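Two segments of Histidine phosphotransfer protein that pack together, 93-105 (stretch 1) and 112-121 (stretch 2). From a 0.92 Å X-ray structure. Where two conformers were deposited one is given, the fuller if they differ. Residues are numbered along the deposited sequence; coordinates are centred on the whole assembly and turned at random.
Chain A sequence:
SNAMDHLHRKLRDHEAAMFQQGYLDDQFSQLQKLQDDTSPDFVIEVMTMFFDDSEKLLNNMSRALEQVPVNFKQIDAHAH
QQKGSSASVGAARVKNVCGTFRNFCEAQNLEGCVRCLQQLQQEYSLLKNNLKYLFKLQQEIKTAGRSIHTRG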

ATOM      1  N   ARG A  93      -2.659  -6.109  -3.202  1.00  8.67           N
ATOM      2  CA  ARG A  93      -4.101  -5.902  -3.363  1.00  8.98           C
ATOM      3  C   ARG A  93      -4.395  -4.534  -3.917  1.00  8.50           C
ATOM      4  O   ARG A  93      -5.303  -4.365  -4.753  1.00 10.31           O
ATOM      5  N   VAL A  94      -3.666  -3.496  -3.483  1.00  8.29           N
ATOM      6  CA  VAL A  94      -3.865  -2.149  -4.026  1.00  8.52           C
ATOM      7  C   VAL A  94      -3.534  -2.157  -5.517  1.00  8.73           C
ATOM      8  O   VAL A  94      -4.298  -1.629  -6.346  1.00  9.39           O
ATOM      9  N   LYS A  95      -2.385  -2.743  -5.893  1.00  8.66           N
ATOM     10  CA  LYS A  95      -1.974  -2.804  -7.291  1.00  9.74           C
ATOM     11  C   LYS A  95      -3.056  -3.459  -8.136  1.00 10.06           C
ATOM     12  O   LYS A  95      -3.366  -2.987  -9.251  1.00 11.22           O
ATOM     13  N   ASN A  96      -3.613  -4.559  -7.636  1.00 10.36           N
ATOM     14  CA  ASN A  96      -4.533  -5.296  -8.455  1.00 11.71           C
ATOM     15  C   ASN A  96      -5.823  -4.527  -8.619  1.00 11.60           C
ATOM     16  O   ASN A  96      -6.408  -4.517  -9.717  1.00 14.17           O
ATOM     17  N   VAL A  97      -6.284  -3.785  -7.636  1.00 11.15           N
ATOM     18  CA  VAL A  97      -7.462  -2.922  -7.849  1.00 11.77           C
ATOM     19  C   VAL A  97      -7.155  -1.884  -8.900  1.00 11.72           C
ATOM     20  O   VAL A  97      -8.047  -1.529  -9.716  1.00 12.99           O
ATOM     21  N   CYS A  98      -5.977  -1.322  -8.909  1.00 11.65           N
ATOM     22  CA  CYS A  98      -5.671  -0.303  -9.899  1.00 12.09           C
ATOM     23  C   CYS A  98      -5.851  -0.820 -11.296  1.00 12.99           C
ATOM     24  O   CYS A  98      -6.232  -0.085 -12.207  1.00 15.22           O
ATOM     25  N   GLY A  99      -5.595  -2.112 -11.532  1.00 15.44           N
ATOM     26  CA  GLY A  99      -5.713  -2.655 -12.857  1.00 17.66           C
ATOM     27  C   GLY A  99      -7.150  -2.799 -13.306  1.00 17.86           C
ATOM     28  O   GLY A  99      -7.415  -2.936 -14.513  1.00 22.45           O
ATOM     29  N   THR A 100      -8.102  -2.697 -12.449  1.00 16.86           N
ATOM     30  CA  THR A 100      -9.503  -2.805 -12.829  1.00 18.23           C
ATOM     31  C   THR A 100     -10.092  -1.565 -13.461  1.00 17.22           C
ATOM     32  O   THR A 100     -11.195  -1.669 -14.023  1.00 20.28           O
ATOM     33  N   PHE A 101      -9.458  -0.396 -13.398  1.00 16.66           N
ATOM     34  CA  PHE A 101     -10.059   0.820 -13.873  1.00 16.28           C
ATOM     35  C   PHE A 101     -10.056   0.875 -15.376  1.00 17.02           C
ATOM     36  O   PHE A 101     -11.013   1.459 -15.954  1.00 18.66           O
ATOM     37  N   ARG A 102      -9.063   0.374 -16.077  1.00 19.77           N
ATOM     38  CA  ARG A 102      -8.876   0.695 -17.501  1.00 20.96           C
ATOM     39  C   ARG A 102     -10.124   0.311 -18.276  1.00 24.37           C
ATOM     40  O   ARG A 102     -10.581   1.077 -19.126  1.00 26.15           O
ATOM     41  N   ASN A 103     -10.540  -0.877 -17.959  1.00 27.48           N
ATOM     42  CA  ASN A 103     -11.734  -1.326 -18.729  1.00 33.52           C
ATOM     43  C   ASN A 103     -12.850  -0.294 -18.611  1.00 30.37           C
ATOM     44  O   ASN A 103     -13.527   0.023 -19.607  1.00 31.01           O
ATOM     45  N   PHE A 104     -13.239   0.207 -17.495  1.00 27.40           N
ATOM     46  CA  PHE A 104     -14.314   1.171 -17.312  1.00 26.53           C
ATOM     47  C   PHE A 104     -13.991   2.549 -17.878  1.00 24.43           C
ATOM     48  O   PHE A 104     -14.902   3.195 -18.352  1.00 24.95           O
ATOM     49  N   CYS A 105     -12.736   2.916 -17.798  1.00 20.24           N
ATOM     50  CA  CYS A 105     -12.337   4.197 -18.364  1.00 20.66           C
ATOM     51  C   CYS A 105     -12.509   4.149 -19.870  1.00 21.58           C
ATOM     52  O   CYS A 105     -13.039   5.093 -20.471  1.00 25.08           O
ATOM     53  N   GLY A 112     -18.907   2.018 -12.851  1.00 26.07           N
ATOM     54  CA  GLY A 112     -17.747   1.129 -12.693  1.00 23.67           C
ATOM     55  C   GLY A 112     -16.544   1.764 -12.044  1.00 20.36           C
ATOM     56  O   GLY A 112     -15.887   1.253 -11.191  1.00 17.78           O
ATOM     57  N   CYS A 113     -16.237   2.953 -12.538  0.68 17.36           N
ATOM     58  CA  CYS A 113     -15.115   3.695 -11.994  0.68 16.51           C
ATOM     59  C   CYS A 113     -15.331   4.002 -10.500  0.68 14.20           C
ATOM     60  O   CYS A 113     -14.362   3.942  -9.711  0.68 12.18           O
ATOM     61  N   VAL A 114     -16.566   4.376 -10.132  1.00 15.69           N
ATOM     62  CA  VAL A 114     -16.864   4.664  -8.728  1.00 15.88           C
ATOM     63  C   VAL A 114     -16.607   3.451  -7.934  1.00 15.21           C
ATOM     64  O   VAL A 114     -16.011   3.497  -6.847  1.00 15.06           O
ATOM     65  N   ARG A 115     -17.101   2.276  -8.407  1.00 16.32           N
ATOM     66  CA  ARG A 115     -16.868   1.013  -7.634  1.00 16.69           C
ATOM     67  C   ARG A 115     -15.397   0.790  -7.474  1.00 13.70           C
ATOM     68  O   ARG A 115     -14.931   0.321  -6.409  1.00 14.52           O
ATOM     69  N   CYS A 116     -14.623   0.900  -8.565  1.00 13.91           N
ATOM     70  CA  CYS A 116     -13.199   0.695  -8.523  1.00 13.05           C
ATOM     71  C   CYS A 116     -12.532   1.619  -7.500  1.00 12.18           C
ATOM     72  O   CYS A 116     -11.655   1.228  -6.725  1.00 12.79           O
ATOM     73  N   LEU A 117     -12.917   2.896  -7.478  1.00 12.52           N
ATOM     74  CA  LEU A 117     -12.354   3.849  -6.513  1.00 12.32           C
ATOM     75  C   LEU A 117     -12.698   3.512  -5.070  1.00 11.77           C
ATOM     76  O   LEU A 117     -11.837   3.600  -4.173  1.00 12.03           O
ATOM     77  N   GLN A 118     -13.930   3.043  -4.850  1.00 12.99           N
ATOM     78  CA  GLN A 118     -14.284   2.639  -3.510  1.00 13.68           C
ATOM     79  C   GLN A 118     -13.411   1.429  -3.053  1.00 13.22           C
ATOM     80  O   GLN A 118     -12.921   1.463  -1.919  1.00 13.99           O
ATOM     81  N   GLN A 119     -13.196   0.512  -3.931  1.00 13.08           N
ATOM     82  CA  GLN A 119     -12.340  -0.625  -3.582  1.00 13.52           C
ATOM     83  C   GLN A 119     -10.922  -0.155  -3.334  1.00 12.85           C
ATOM     84  O   GLN A 119     -10.246  -0.680  -2.442  1.00 12.69           O
ATOM     85  N   LEU A 120     -10.444   0.748  -4.161  1.00 12.07           N
ATOM     86  CA  LEU A 120      -9.079   1.247  -4.030  1.00 11.46           C
ATOM     87  C   LEU A 120      -8.866   1.956  -2.703  1.00 11.03           C
ATOM     88  O   LEU A 120      -7.873   1.741  -1.982  1.00 11.26           O
ATOM     89  N   GLN A 121      -9.806   2.834  -2.348  1.00 11.53           N
ATOM     90  CA  GLN A 121      -9.696   3.527  -1.085  0.51 12.18           C
ATOM     91  C   GLN A 121      -9.708   2.550   0.092  1.00 11.63           C
ATOM     92  O   GLN A 121      -8.930   2.706   1.045  1.00 12.31           O
TER

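The two stretches form an antiparallel helix–helix contact that is almost wholly apolar, built on two phenylalanine rings, a leucine and four cysteines, and it buries 584 Å² without a clear hydrogen bond between the stretches. Phe 101 (chi1 m) leaves its backbone sideways, yet its ring reaches the opposing helix and sits among Cys 113, Cys 116, Leu 117 and Leu 120. Cys 116 CB lies over one face, 3.5 Å from the Phe 101 ring centroid, a CH-pi contact, and Cys 116 SG follows at 4.6 Å from the same centroid.

Phe 104 (m) points toward stretch 2 and covers Gly 112, whose CA stands 3.7 Å from the Phe 104 ring centroid. Close approach depends on the glycine: an ideal CB there would fall 2.2 Å from Phe 104 CD1. Cys 113 SG lies 3.9 Å from Cys 105 SG, too far for a disulfide.

At the other end Leu 120 (t, p) fits among Val 94, Val 97, Cys 98 and Phe 101, with its CD1 3.7 Å from Val 94 CG1. Val 97 (t) points toward stretch 2 and places CG1 3.8 Å from Leu 120 CB. Thr 100 (p) hydrogen-bonds within its own stretch, OG1 to Val 97 O at 2.7 Å, and its OG1 lies 3.3 Å from Cys 116 SG.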

ATOM      1  CB  ARG A  93      -4.855  -6.218  -2.083  1.00  8.92           C
ATOM      2  CG  ARG A  93      -5.138  -7.697  -1.891  1.00  9.45           C
ATOM      3  CD  ARG A  93      -5.433  -8.095  -0.464  1.00  9.97           C
ATOM      4  NE  ARG A  93      -6.659  -7.480   0.039  1.00  9.76           N
ATOM      5  CZ  ARG A  93      -7.321  -7.937   1.110  1.00 10.17           C
ATOM      6  NH1 ARG A  93      -6.946  -9.037   1.713  1.00 11.55           N
ATOM      7  NH2 ARG A  93      -8.372  -7.256   1.549  1.00 11.71           N
ATOM      8  CB  VAL A  94      -3.052  -1.119  -3.241  1.00  8.38           C
ATOM      9  CG1 VAL A  94      -3.164   0.262  -3.917  1.00  9.43           C
ATOM     10  CG2 VAL A  94      -3.460  -1.019  -1.794  1.00  9.79           C
ATOM     11  CB  LYS A  95      -0.644  -3.584  -7.382  1.00 11.51           C
ATOM     12  CG  LYS A  95      -0.275  -4.027  -8.771  1.00 15.54           C
ATOM     13  CD  LYS A  95       0.943  -4.890  -8.794  1.00 16.49           C
ATOM     14  CE  LYS A  95       0.997  -5.894  -9.879  1.00 20.60           C
ATOM     15  NZ  LYS A  95       0.279  -7.176  -9.638  1.00 24.21           N
ATOM     16  CB  ASN A  96      -4.648  -6.697  -7.903  1.00 13.25           C
ATOM     17  CG  ASN A  96      -3.319  -7.494  -8.084  1.00 15.14           C
ATOM     18  OD1 ASN A  96      -2.532  -7.184  -9.055  1.00 18.77           O
ATOM     19  ND2 ASN A  96      -3.066  -8.439  -7.269  1.00 18.41           N
ATOM     20  CB  VAL A  97      -7.955  -2.222  -6.550  1.00 13.39           C
ATOM     21  CG1 VAL A  97      -9.062  -1.286  -6.854  1.00 15.49           C
ATOM     22  CG2 VAL A  97      -8.367  -3.183  -5.438  1.00 15.20           C
ATOM     23  CB  CYS A  98      -4.241   0.202  -9.710  1.00 13.11           C
ATOM     24  SG  CYS A  98      -3.997   1.158  -8.243  1.00 13.57           S
ATOM     25  CB  THR A 100     -10.334  -3.273 -11.681  1.00 18.53           C
ATOM     26  OG1 THR A 100     -10.432  -2.209 -10.673  1.00 19.25           O
ATOM     27  CG2 THR A 100      -9.902  -4.539 -11.018  1.00 23.70           C
ATOM     28  CB  PHE A 101      -9.241   2.047 -13.406  1.00 14.98           C
ATOM     29  CG  PHE A 101      -9.530   2.445 -11.979  1.00 13.27           C
ATOM     30  CD1 PHE A 101     -10.465   3.424 -11.724  1.00 14.08           C
ATOM     31  CD2 PHE A 101      -8.862   1.812 -10.934  1.00 14.45           C
ATOM     32  CE1 PHE A 101     -10.675   3.809 -10.358  1.00 15.16           C
ATOM     33  CE2 PHE A 101      -9.040   2.232  -9.644  1.00 13.57           C
ATOM     34  CZ  PHE A 101      -9.908   3.224  -9.372  1.00 13.56           C
ATOM     35  CB  ARG A 102      -7.636  -0.040 -18.005  1.00 26.42           C
ATOM     36  CG  ARG A 102      -7.124   0.408 -19.368  1.00 38.76           C
ATOM     37  CD  ARG A 102      -5.620   0.148 -19.464  1.00 52.06           C
ATOM     38  NE  ARG A 102      -4.852   1.372 -19.568  1.00 59.20           N
ATOM     39  CZ  ARG A 102      -3.860   1.756 -18.789  1.00 66.17           C
ATOM     40  NH1 ARG A 102      -3.458   1.012 -17.767  1.00 61.91           N
ATOM     41  NH2 ARG A 102      -3.248   2.915 -19.022  1.00 61.33           N
ATOM     42  CB  ASN A 103     -12.092  -2.693 -18.128  1.00 48.99           C
ATOM     43  CG  ASN A 103     -13.197  -3.466 -18.811  1.00 45.59           C
ATOM     44  OD1 ASN A 103     -14.037  -2.950 -19.553  1.00 63.62           O
ATOM     45  ND2 ASN A 103     -13.223  -4.768 -18.588  1.00 61.90           N
ATOM     46  CB  PHE A 104     -14.558   1.225 -15.866  1.00 25.59           C
ATOM     47  CG  PHE A 104     -15.187  -0.046 -15.302  1.00 24.11           C
ATOM     48  CD1 PHE A 104     -16.383  -0.518 -15.767  1.00 26.39           C
ATOM     49  CD2 PHE A 104     -14.503  -0.726 -14.310  1.00 25.46           C
ATOM     50  CE1 PHE A 104     -17.021  -1.630 -15.207  1.00 29.55           C
ATOM     51  CE2 PHE A 104     -15.141  -1.801 -13.728  1.00 31.24           C
ATOM     52  CZ  PHE A 104     -16.337  -2.308 -14.193  1.00 27.02           C
ATOM     53  CB  CYS A 105     -10.895   4.548 -17.999  1.00 19.81           C
ATOM     54  SG  CYS A 105     -10.698   4.958 -16.294  1.00 19.00           S
ATOM     55  CB  CYS A 113     -14.808   4.971 -12.758  0.68 15.53           C
ATOM     56  SG  CYS A 113     -14.099   4.760 -14.386  0.68 16.41           S
ATOM     57  CB  VAL A 114     -18.323   5.156  -8.636  1.00 19.59           C
ATOM     58  CG1 VAL A 114     -18.803   5.018  -7.225  1.00 27.11           C
ATOM     59  CG2 VAL A 114     -18.418   6.575  -9.266  1.00 23.58           C
ATOM     60  CB  ARG A 115     -17.543  -0.133  -8.416  1.00 23.24           C
ATOM     61  CG  ARG A 115     -19.100  -0.051  -8.343  1.00 32.88           C
ATOM     62  CD  ARG A 115     -19.646  -1.417  -8.779  1.00 42.55           C
ATOM     63  NE  ARG A 115     -19.607  -1.645 -10.176  1.00 48.47           N
ATOM     64  CZ  ARG A 115     -20.410  -1.253 -11.122  1.00 48.46           C
ATOM     65  NH1 ARG A 115     -21.498  -0.520 -10.865  1.00 59.07           N
ATOM     66  NH2 ARG A 115     -20.174  -1.588 -12.404  1.00 60.22           N
ATOM     67  CB  CYS A 116     -12.521   0.881  -9.888  1.00 14.09           C
ATOM     68  SG  CYS A 116     -13.031  -0.301 -11.115  1.00 17.75           S
ATOM     69  CB  LEU A 117     -12.738   5.275  -6.856  1.00 14.03           C
ATOM     70  CG  LEU A 117     -12.103   6.347  -5.918  1.00 16.80           C
ATOM     71  CD1 LEU A 117     -10.560   6.228  -5.931  1.00 19.45           C
ATOM     72  CD2 LEU A 117     -12.727   7.678  -6.186  1.00 24.09           C
ATOM     73  CB  GLN A 118     -15.764   2.258  -3.409  1.00 17.92           C
ATOM     74  CG  GLN A 118     -16.764   3.367  -3.573  1.00 29.96           C
ATOM     75  CD  GLN A 118     -18.186   2.977  -3.961  1.00 43.43           C
ATOM     76  OE1 GLN A 118     -18.498   1.888  -4.432  1.00 56.13           O
ATOM     77  NE2 GLN A 118     -18.997   3.988  -3.725  1.00 53.43           N
ATOM     78  CB  GLN A 119     -12.386  -1.648  -4.671  1.00 16.57           C
ATOM     79  CG  GLN A 119     -13.653  -2.428  -4.735  1.00 24.80           C
ATOM     80  CD  GLN A 119     -13.869  -3.091  -3.333  1.00 35.87           C
ATOM     81  OE1 GLN A 119     -13.023  -3.893  -2.876  1.00 43.11           O
ATOM     82  NE2 GLN A 119     -14.965  -2.643  -2.661  1.00 65.74           N
ATOM     83  CB  LEU A 120      -8.766   2.162  -5.211  1.00 11.65           C
ATOM     84  CG  LEU A 120      -7.375   2.764  -5.228  1.00 12.55           C
ATOM     85  CD1 LEU A 120      -6.310   1.685  -5.207  1.00 17.55           C
ATOM     86  CD2 LEU A 120      -7.198   3.666  -6.433  1.00 14.29           C
ATOM     87  CB  GLN A 121     -10.902   4.476  -1.059  0.51 12.67           C
ATOM     88  CG  GLN A 121     -10.870   5.849  -1.478  0.51 16.93           C
ATOM     89  CD  GLN A 121     -12.156   6.557  -1.834  0.51 16.64           C
ATOM     90  OE1 GLN A 121     -12.144   7.577  -2.510  0.51 19.81           O
ATOM     91  NE2 GLN A 121     -13.292   6.007  -1.400  0.51 27.62           N
TER